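PDB 3TKK: predicted acetamidase/formamidase from Thermoanaerobacter tengcongensis, which probably hydrolyses carbon-nitrogen bonds other than peptide bonds in linear amides, and binds zinc and calcium ions. Local coordinates for residues N157-L162 with D191-V196; E235-A240 with A273-V278. All blocks are in the same frame, centred on the assembly; numbering follows the deposited sequence.

Contact 1: N157-L162 with D191-V196; sequences NMDTTL and DGEVGV. With CA (calcium ion), chain G.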
ATOM      1  N   ASN A 157      10.200  -1.508 -15.456  1.00 18.10           N
ATOM      2  CA  ASN A 157       8.826  -0.897 -15.426  1.00 18.37           C
ATOM      3  C   ASN A 157       8.225  -1.177 -14.042  1.00 17.04           C
ATOM      4  O   ASN A 157       7.309  -2.003 -13.857  1.00 16.08           O
ATOM      5  CB  ASN A 157       7.958  -1.597 -16.457  1.00 19.45           C
ATOM      6  CG  ASN A 157       6.617  -0.903 -16.678  1.00 20.99           C
ATOM      7  OD1 ASN A 157       6.401   0.238 -16.337  1.00 17.45           O
ATOM      8  ND2 ASN A 157       5.681  -1.649 -17.270  1.00 20.25           N
ATOM      9  N   MET A 158       8.727  -0.460 -13.097  1.00 15.77           N
ATOM     10  CA  MET A 158       8.318  -0.604 -11.717  1.00 16.75           C
ATOM     11  C   MET A 158       7.086   0.266 -11.322  1.00 16.91           C
ATOM     12  O   MET A 158       6.572   0.041 -10.244  1.00 15.80           O
ATOM     13  CB  MET A 158       9.481  -0.208 -10.806  1.00 15.67           C
ATOM     14  CG  MET A 158      10.756  -0.932 -10.987  1.00 16.03           C
ATOM     15  SD  MET A 158      12.038  -0.474  -9.785  1.00 18.21           S
ATOM     16  CE  MET A 158      12.614   0.979 -10.645  1.00 16.28           C
ATOM     17  N   ASP A 159       6.732   1.309 -12.126  1.00 18.08           N
ATOM     18  CA  ASP A 159       5.535   2.173 -11.946  1.00 15.58           C
ATOM     19  C   ASP A 159       5.345   2.439 -10.483  1.00 15.38           C
ATOM     20  O   ASP A 159       4.255   2.214  -9.868  1.00 15.12           O
ATOM     21  CB  ASP A 159       4.254   1.617 -12.565  1.00 16.11           C
ATOM     22  CG  ASP A 159       4.257   1.671 -14.131  1.00 17.11           C
ATOM     23  OD1 ASP A 159       4.992   2.436 -14.803  1.00 19.82           O
ATOM     24  OD2 ASP A 159       3.694   0.726 -14.716  1.00 20.36           O
ATOM     25  N   THR A 160       6.398   3.042  -9.928  1.00 16.50           N
ATOM     26  CA  THR A 160       6.419   3.426  -8.531  1.00 15.37           C
ATOM     27  C   THR A 160       6.275   4.930  -8.276  1.00 19.35           C
ATOM     28  O   THR A 160       7.140   5.702  -8.724  1.00 19.69           O
ATOM     29  CB  THR A 160       7.725   2.805  -7.883  1.00 15.63           C
ATOM     30  OG1 THR A 160       7.611   1.341  -7.896  1.00 19.03           O
ATOM     31  CG2 THR A 160       7.847   3.346  -6.457  1.00 15.83           C
ATOM     32  N   THR A 161       5.229   5.385  -7.520  1.00 15.80           N
ATOM     33  CA  THR A 161       4.850   6.745  -7.475  1.00 18.22           C
ATOM     34  C   THR A 161       5.934   7.479  -6.705  1.00 16.90           C
ATOM     35  O   THR A 161       6.118   8.662  -6.920  1.00 18.74           O
ATOM     36  CB  THR A 161       3.499   6.920  -6.592  1.00 16.41           C
ATOM     37  OG1 THR A 161       3.640   6.054  -5.434  1.00 16.32           O
ATOM     38  CG2 THR A 161       2.189   6.410  -7.530  1.00 16.14           C
ATOM     39  N   LEU A 162       6.689   6.784  -5.850  1.00 16.68           N
ATOM     40  CA  LEU A 162       7.758   7.469  -5.122  1.00 17.60           C
ATOM     41  C   LEU A 162       8.891   8.097  -6.073  1.00 17.48           C
ATOM     42  O   LEU A 162       9.741   8.787  -5.575  1.00 18.12           O
ATOM     43  CB  LEU A 162       8.419   6.472  -4.107  1.00 18.93           C
ATOM     44  CG  LEU A 162       7.471   5.812  -3.028  1.00 17.60           C
ATOM     45  CD1 LEU A 162       8.357   4.944  -2.047  1.00 17.68           C
ATOM     46  CD2 LEU A 162       6.647   6.977  -2.392  1.00 20.81           C
ATOM     47  N   ASP A 191      -1.232   4.424  -6.807  1.00 15.99           N
ATOM     48  CA  ASP A 191      -0.533   3.181  -6.499  1.00 15.66           C
ATOM     49  C   ASP A 191      -1.442   2.058  -6.976  1.00 15.62           C
ATOM     50  O   ASP A 191      -2.735   2.089  -6.824  1.00 15.86           O
ATOM     51  CB  ASP A 191      -0.371   2.893  -4.954  1.00 15.80           C
ATOM     52  CG  ASP A 191       0.927   3.550  -4.355  1.00 16.07           C
ATOM     53  OD1 ASP A 191       1.879   3.890  -5.122  1.00 17.22           O
ATOM     54  OD2 ASP A 191       0.994   3.755  -3.137  1.00 19.14           O
ATOM     55  N   GLY A 192      -0.787   1.069  -7.556  1.00 15.44           N
ATOM     56  CA  GLY A 192      -1.581  -0.087  -8.150  1.00 15.58           C
ATOM     57  C   GLY A 192      -1.847   0.094  -9.692  1.00 15.72           C
ATOM     58  O   GLY A 192      -1.903  -0.898 -10.490  1.00 15.92           O
ATOM     59  N   GLU A 193      -2.018   1.321 -10.091  1.00 15.79           N
ATOM     60  CA  GLU A 193      -2.151   1.661 -11.561  1.00 16.06           C
ATOM     61  C   GLU A 193      -3.295   0.843 -12.157  1.00 16.48           C
ATOM     62  O   GLU A 193      -3.111   0.186 -13.256  1.00 16.75           O
ATOM     63  CB  GLU A 193      -0.827   1.393 -12.359  1.00 15.91           C
ATOM     64  CG  GLU A 193      -0.899   2.071 -13.823  1.00 16.30           C
ATOM     65  CD  GLU A 193       0.465   1.921 -14.486  1.00 20.71           C
ATOM     66  OE1 GLU A 193       1.145   0.897 -14.097  1.00 15.98           O
ATOM     67  OE2 GLU A 193       0.848   2.799 -15.330  1.00 18.05           O
ATOM     68  N   VAL A 194      -4.479   0.837 -11.490  1.00 16.69           N
ATOM     69  CA  VAL A 194      -5.378  -0.396 -11.703  1.00 17.09           C
ATOM     70  C   VAL A 194      -6.171  -0.347 -13.006  1.00 17.76           C
ATOM     71  O   VAL A 194      -6.800  -1.360 -13.414  1.00 18.82           O
ATOM     72  CB  VAL A 194      -6.375  -0.587 -10.459  1.00 17.18           C
ATOM     73  CG1 VAL A 194      -5.634  -0.821  -9.081  1.00 16.71           C
ATOM     74  CG2 VAL A 194      -7.367   0.664 -10.293  1.00 17.48           C
ATOM     75  N   GLY A 195      -6.176   0.795 -13.677  1.00 17.93           N
ATOM     76  CA  GLY A 195      -6.842   0.878 -15.001  1.00 23.25           C
ATOM     77  C   GLY A 195      -5.911   0.384 -16.132  1.00 21.09           C
ATOM     78  O   GLY A 195      -6.310   0.270 -17.262  1.00 21.13           O
ATOM     79  N   VAL A 196      -4.643   0.166 -15.784  1.00 20.05           N
ATOM     80  CA  VAL A 196      -3.550  -0.238 -16.723  1.00 18.39           C
ATOM     81  C   VAL A 196      -2.533   0.906 -17.005  1.00 21.85           C
ATOM     82  O   VAL A 196      -1.321   0.671 -17.258  1.00 21.96           O
ATOM     83  CB  VAL A 196      -4.031  -0.937 -18.010  1.00 22.74           C
ATOM     84  CG1 VAL A 196      -4.139  -0.055 -19.283  1.00 19.84           C
ATOM     85  CG2 VAL A 196      -3.010  -2.108 -18.409  1.00 21.04           C
TER
HETATM   86 CA    CA G 302       4.633   1.573 -16.948  1.00  6.87          CA
HETATM   87  O   HOH W   1       3.222  -0.340 -17.586  1.00 15.59           O
HETATM   88  O   HOH W   2       3.183   3.055  -7.480  1.00  3.18           O
HETATM   89  O   HOH W   3       2.413   2.623 -17.433  1.00  4.22           O
HETATM   90  O   HOH W   4       4.803   1.027 -19.372  1.00 13.78           O

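Contact 2: E235-A240 with A273-V278; sequences ESLDKA and AQISQV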
ATOM      1  N   GLU A 235       5.682 -12.597  -9.719  1.00 21.97           N
ATOM      2  CA  GLU A 235       4.474 -12.993 -10.328  1.00 27.44           C
ATOM      3  C   GLU A 235       3.266 -12.782  -9.456  1.00 28.62           C
ATOM      4  O   GLU A 235       2.193 -12.628 -10.012  1.00 30.32           O
ATOM      5  CB  GLU A 235       4.514 -14.495 -10.731  1.00 30.39           C
ATOM      6  CG  GLU A 235       5.053 -14.760 -12.113  1.00 39.42           C
ATOM      7  CD  GLU A 235       4.643 -13.807 -13.339  1.00 43.70           C
ATOM      8  OE1 GLU A 235       3.654 -13.042 -13.338  1.00 44.45           O
ATOM      9  OE2 GLU A 235       5.365 -13.892 -14.381  1.00 48.23           O
ATOM     10  N   SER A 236       3.427 -12.637  -8.137  1.00 25.48           N
ATOM     11  CA  SER A 236       2.296 -12.176  -7.287  1.00 22.24           C
ATOM     12  C   SER A 236       2.714 -11.102  -6.413  1.00 21.90           C
ATOM     13  O   SER A 236       3.910 -10.991  -6.140  1.00 21.31           O
ATOM     14  CB  SER A 236       1.852 -13.387  -6.357  1.00 24.62           C
ATOM     15  OG  SER A 236       2.948 -13.686  -5.503  1.00 23.34           O
ATOM     16  N   LEU A 237       1.761 -10.266  -5.997  1.00 19.04           N
ATOM     17  CA  LEU A 237       1.963  -9.238  -5.003  1.00 23.01           C
ATOM     18  C   LEU A 237       2.426  -9.797  -3.666  1.00 21.22           C
ATOM     19  O   LEU A 237       3.283  -9.197  -3.029  1.00 18.81           O
ATOM     20  CB  LEU A 237       0.604  -8.575  -4.754  1.00 25.86           C
ATOM     21  CG  LEU A 237       0.513  -7.114  -4.560  1.00 27.73           C
ATOM     22  CD1 LEU A 237       1.493  -6.175  -5.380  1.00 28.27           C
ATOM     23  CD2 LEU A 237      -0.925  -6.588  -4.745  1.00 26.15           C
ATOM     24  N   ASP A 238       1.966 -11.021  -3.350  1.00 19.84           N
ATOM     25  CA  ASP A 238       2.285 -11.690  -2.091  1.00 24.23           C
ATOM     26  C   ASP A 238       3.828 -11.933  -2.097  1.00 26.37           C
ATOM     27  O   ASP A 238       4.500 -11.541  -1.162  1.00 24.98           O
ATOM     28  CB  ASP A 238       1.659 -13.079  -2.000  1.00 25.24           C
ATOM     29  CG  ASP A 238       0.155 -13.075  -1.702  1.00 30.63           C
ATOM     30  OD1 ASP A 238      -0.328 -12.270  -0.971  1.00 27.75           O
ATOM     31  OD2 ASP A 238      -0.555 -13.996  -2.120  1.00 35.30           O
ATOM     32  N   LYS A 239       4.377 -12.564  -3.150  1.00 25.52           N
ATOM     33  CA  LYS A 239       5.804 -12.771  -3.221  1.00 22.65           C
ATOM     34  C   LYS A 239       6.474 -11.364  -3.278  1.00 21.98           C
ATOM     35  O   LYS A 239       7.548 -11.122  -2.704  1.00 20.93           O
ATOM     36  CB  LYS A 239       6.105 -13.513  -4.507  1.00 29.40           C
ATOM     37  CG  LYS A 239       7.128 -14.589  -4.391  1.00 38.43           C
ATOM     38  CD  LYS A 239       7.759 -14.982  -5.710  1.00 40.08           C
ATOM     39  CE  LYS A 239       7.911 -16.578  -5.849  1.00 42.18           C
ATOM     40  NZ  LYS A 239       9.097 -16.935  -6.725  1.00 42.83           N
ATOM     41  N   ALA A 240       5.921 -10.443  -4.063  1.00 19.78           N
ATOM     42  CA  ALA A 240       6.746  -9.307  -4.218  1.00 19.81           C
ATOM     43  C   ALA A 240       6.902  -8.715  -2.834  1.00 19.16           C
ATOM     44  O   ALA A 240       7.963  -8.181  -2.490  1.00 20.82           O
ATOM     45  CB  ALA A 240       6.225  -8.228  -5.312  1.00 18.23           C
ATOM     46  N   ALA A 273       4.125  -2.051   4.217  1.00 19.55           N
ATOM     47  CA  ALA A 273       4.165  -2.736   2.944  1.00 19.24           C
ATOM     48  C   ALA A 273       3.213  -1.974   2.004  1.00 18.37           C
ATOM     49  O   ALA A 273       2.126  -1.673   2.430  1.00 18.14           O
ATOM     50  CB  ALA A 273       3.683  -4.126   3.171  1.00 19.44           C
ATOM     51  N   GLN A 274       3.572  -1.743   0.730  1.00 17.48           N
ATOM     52  CA  GLN A 274       2.788  -0.790  -0.103  1.00 16.96           C
ATOM     53  C   GLN A 274       2.828  -1.421  -1.492  1.00 18.18           C
ATOM     54  O   GLN A 274       3.608  -2.370  -1.762  1.00 17.59           O
ATOM     55  CB  GLN A 274       3.461   0.575  -0.078  1.00 17.03           C
ATOM     56  CG  GLN A 274       3.486   1.183   1.330  1.00 17.74           C
ATOM     57  CD  GLN A 274       3.910   2.640   1.331  1.00 17.98           C
ATOM     58  OE1 GLN A 274       4.766   2.987   0.510  1.00 19.22           O
ATOM     59  NE2 GLN A 274       3.357   3.511   2.268  1.00 22.49           N
ATOM     60  N   ILE A 275       1.910  -0.970  -2.339  1.00 16.73           N
ATOM     61  CA  ILE A 275       1.774  -1.483  -3.656  1.00 18.75           C
ATOM     62  C   ILE A 275       2.181  -0.423  -4.690  1.00 16.07           C
ATOM     63  O   ILE A 275       1.779   0.816  -4.598  1.00 15.54           O
ATOM     64  CB  ILE A 275       0.283  -1.893  -3.899  1.00 18.71           C
ATOM     65  CG1 ILE A 275      -0.084  -3.184  -3.101  1.00 17.01           C
ATOM     66  CG2 ILE A 275       0.015  -2.269  -5.382  1.00 16.25           C
ATOM     67  CD1 ILE A 275      -1.636  -3.343  -3.001  1.00 16.43           C
ATOM     68  N   SER A 276       2.964  -0.885  -5.671  1.00 15.43           N
ATOM     69  CA  SER A 276       3.314  -0.006  -6.829  1.00 15.23           C
ATOM     70  C   SER A 276       2.438  -0.234  -7.965  1.00 15.18           C
ATOM     71  O   SER A 276       1.795   0.708  -8.322  1.00 15.16           O
ATOM     72  CB  SER A 276       4.781  -0.030  -7.214  1.00 15.24           C
ATOM     73  OG  SER A 276       5.666   0.527  -6.142  1.00 15.43           O
ATOM     74  N   GLN A 277       2.349  -1.540  -8.495  1.00 15.32           N
ATOM     75  CA  GLN A 277       1.457  -1.744  -9.588  1.00 15.45           C
ATOM     76  C   GLN A 277       1.088  -3.166  -9.601  1.00 15.80           C
ATOM     77  O   GLN A 277       1.924  -4.058  -9.228  1.00 15.97           O
ATOM     78  CB  GLN A 277       2.059  -1.369 -11.007  1.00 15.49           C
ATOM     79  CG  GLN A 277       3.403  -1.970 -11.384  1.00 15.58           C
ATOM     80  CD  GLN A 277       3.248  -3.402 -11.851  1.00 16.03           C
ATOM     81  OE1 GLN A 277       2.150  -3.744 -12.380  1.00 16.62           O
ATOM     82  NE2 GLN A 277       4.382  -4.133 -11.927  1.00 16.26           N
ATOM     83  N   VAL A 278      -0.183  -3.410 -10.019  1.00 17.38           N
ATOM     84  CA  VAL A 278      -0.639  -4.826 -10.153  1.00 16.59           C
ATOM     85  C   VAL A 278      -1.035  -5.193 -11.534  1.00 20.59           C
ATOM     86  O   VAL A 278      -1.679  -6.180 -11.734  1.00 21.68           O
ATOM     87  CB  VAL A 278      -1.865  -5.060  -9.243  1.00 20.47           C
ATOM     88  CG1 VAL A 278      -1.438  -4.735  -7.794  1.00 21.47           C
ATOM     89  CG2 VAL A 278      -3.018  -4.013  -9.597  1.00 16.68           C
TER

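Contact 1: N157-L162 with D191-V196
The carboxylates of Asp159 and Glu193 meet with their planes 88° apart. Calcium is chelated by both oxygens of Asp159 and lies nearly in the plane of that carboxylate, with OD1 at 2.3 Å and OD2 at 2.6 Å, whereas Glu193 OE1 comes in over one face of the same group, 2.6 Å from Asp159 OD2. Glu193 keeps CG anti to its backbone N (chi1 -167°) and runs on extended, which carries its carboxylate to the calcium shell. There Glu193 OE2 accepts a hydrogen bond, 2.6 Å, from water 3, itself a calcium ligand, making Glu193 a second-shell residue for this ion.

Asn157 OD1 is another direct ligand. Its amide nitrogen ND2 donates to metal-bound water 1 and to Gly149 O, so the amide is gripped from both ends. Water 4 and Asp184 complete seven coordination positions.

The site lies between two loops, one following strand 155-157 and the other following strand 180-186. Asp184 also binds zinc, giving a two-metal site, and the Glu193 side chain comes within about 4 Å of the zinc ion. Just beyond Glu193, its O accepts from Val196 N, closing a type I turn.

Farther along the loops Thr161 OG1 donates to Asp191 OD1 at 2.8 Å, on the syn side and 26° out of the carboxylate plane, while Thr161 CG2 packs against that same oxygen. Water 2 lies 2.8 Å from Asp191 OD1 and 2.7 Å from Asp159 O, joining the loops a second time. A valine in place of Thr161 would probably leave Asp191 OD1 without its hydroxyl donor and take away the direct side-chain link between the two loops at this end. Asp191 OD2 forms a salt bridge with Arg286, and Asp191 N donates to Asn272 OD1 of the second subunit.

Contact 2: E235-A240 with A273-V278
Leu237, whose two methyls meet Ile275 and Val278, is the first residue of helix 237-255 and follows Ser236 at the N-cap. Ser236 OG accepts from Lys239 N at 3.0 Å with a nearly straight N-H...O angle of 169°, and Ser236 O takes Ala240 N in the first helical turn.

Leu237 then points at strand 272-277. Its chi1 of -141°, away from a staggered value, together with chi2 of 35° brings both methyls to the strand. CD2 makes the tighter contacts, 3.6 Å from Val278 CG1 and 3.8 Å from Ile275 CD1; CD1 stands 4.1 Å from Ile275 CG1. The leucine crosses Ile275 at about a right angle but Val278 obliquely. All these contacts are apolar. At the dimer interface Leu237 N donates to Asp238 OD1 of the second subunit, Asp238 OD1 accepts from Leu237 N of that subunit, and Ile275 packs on Ile275 of the second subunit.

Beside them the strand carries a classic beta bulge, Ser276 and Gln277 both facing Thr284, while Gln277 NE2 donates to Leu282 O. Helix 237-255 starts over strands 272-277 and 283-290, with Ala240 resting on Ala285.

Both contacts are largely buried, the centre of contact 1 lying about 9 Å from the chain centre and that of contact 2 about 14 Å. Their chemistry nevertheless differs: contact 1 joins two metal-binding loops through carboxylates, a hydroxyl, water and calcium, whereas contact 2 is helix-on-sheet packing that seats a helix start, through aliphatic methyls, on the strand at the edge of the sheet within this chain. They share no segment but touch directly. Gly192 N probably donates to Ser276 O at 2.7 Å, and Thr160 OG1 probably bonds Ser276 OG, tying both loops of contact 1 to the bulged strand end of contact 2. Gln277 also packs beside Asp159 and Glu193, and both contacts reach the second subunit.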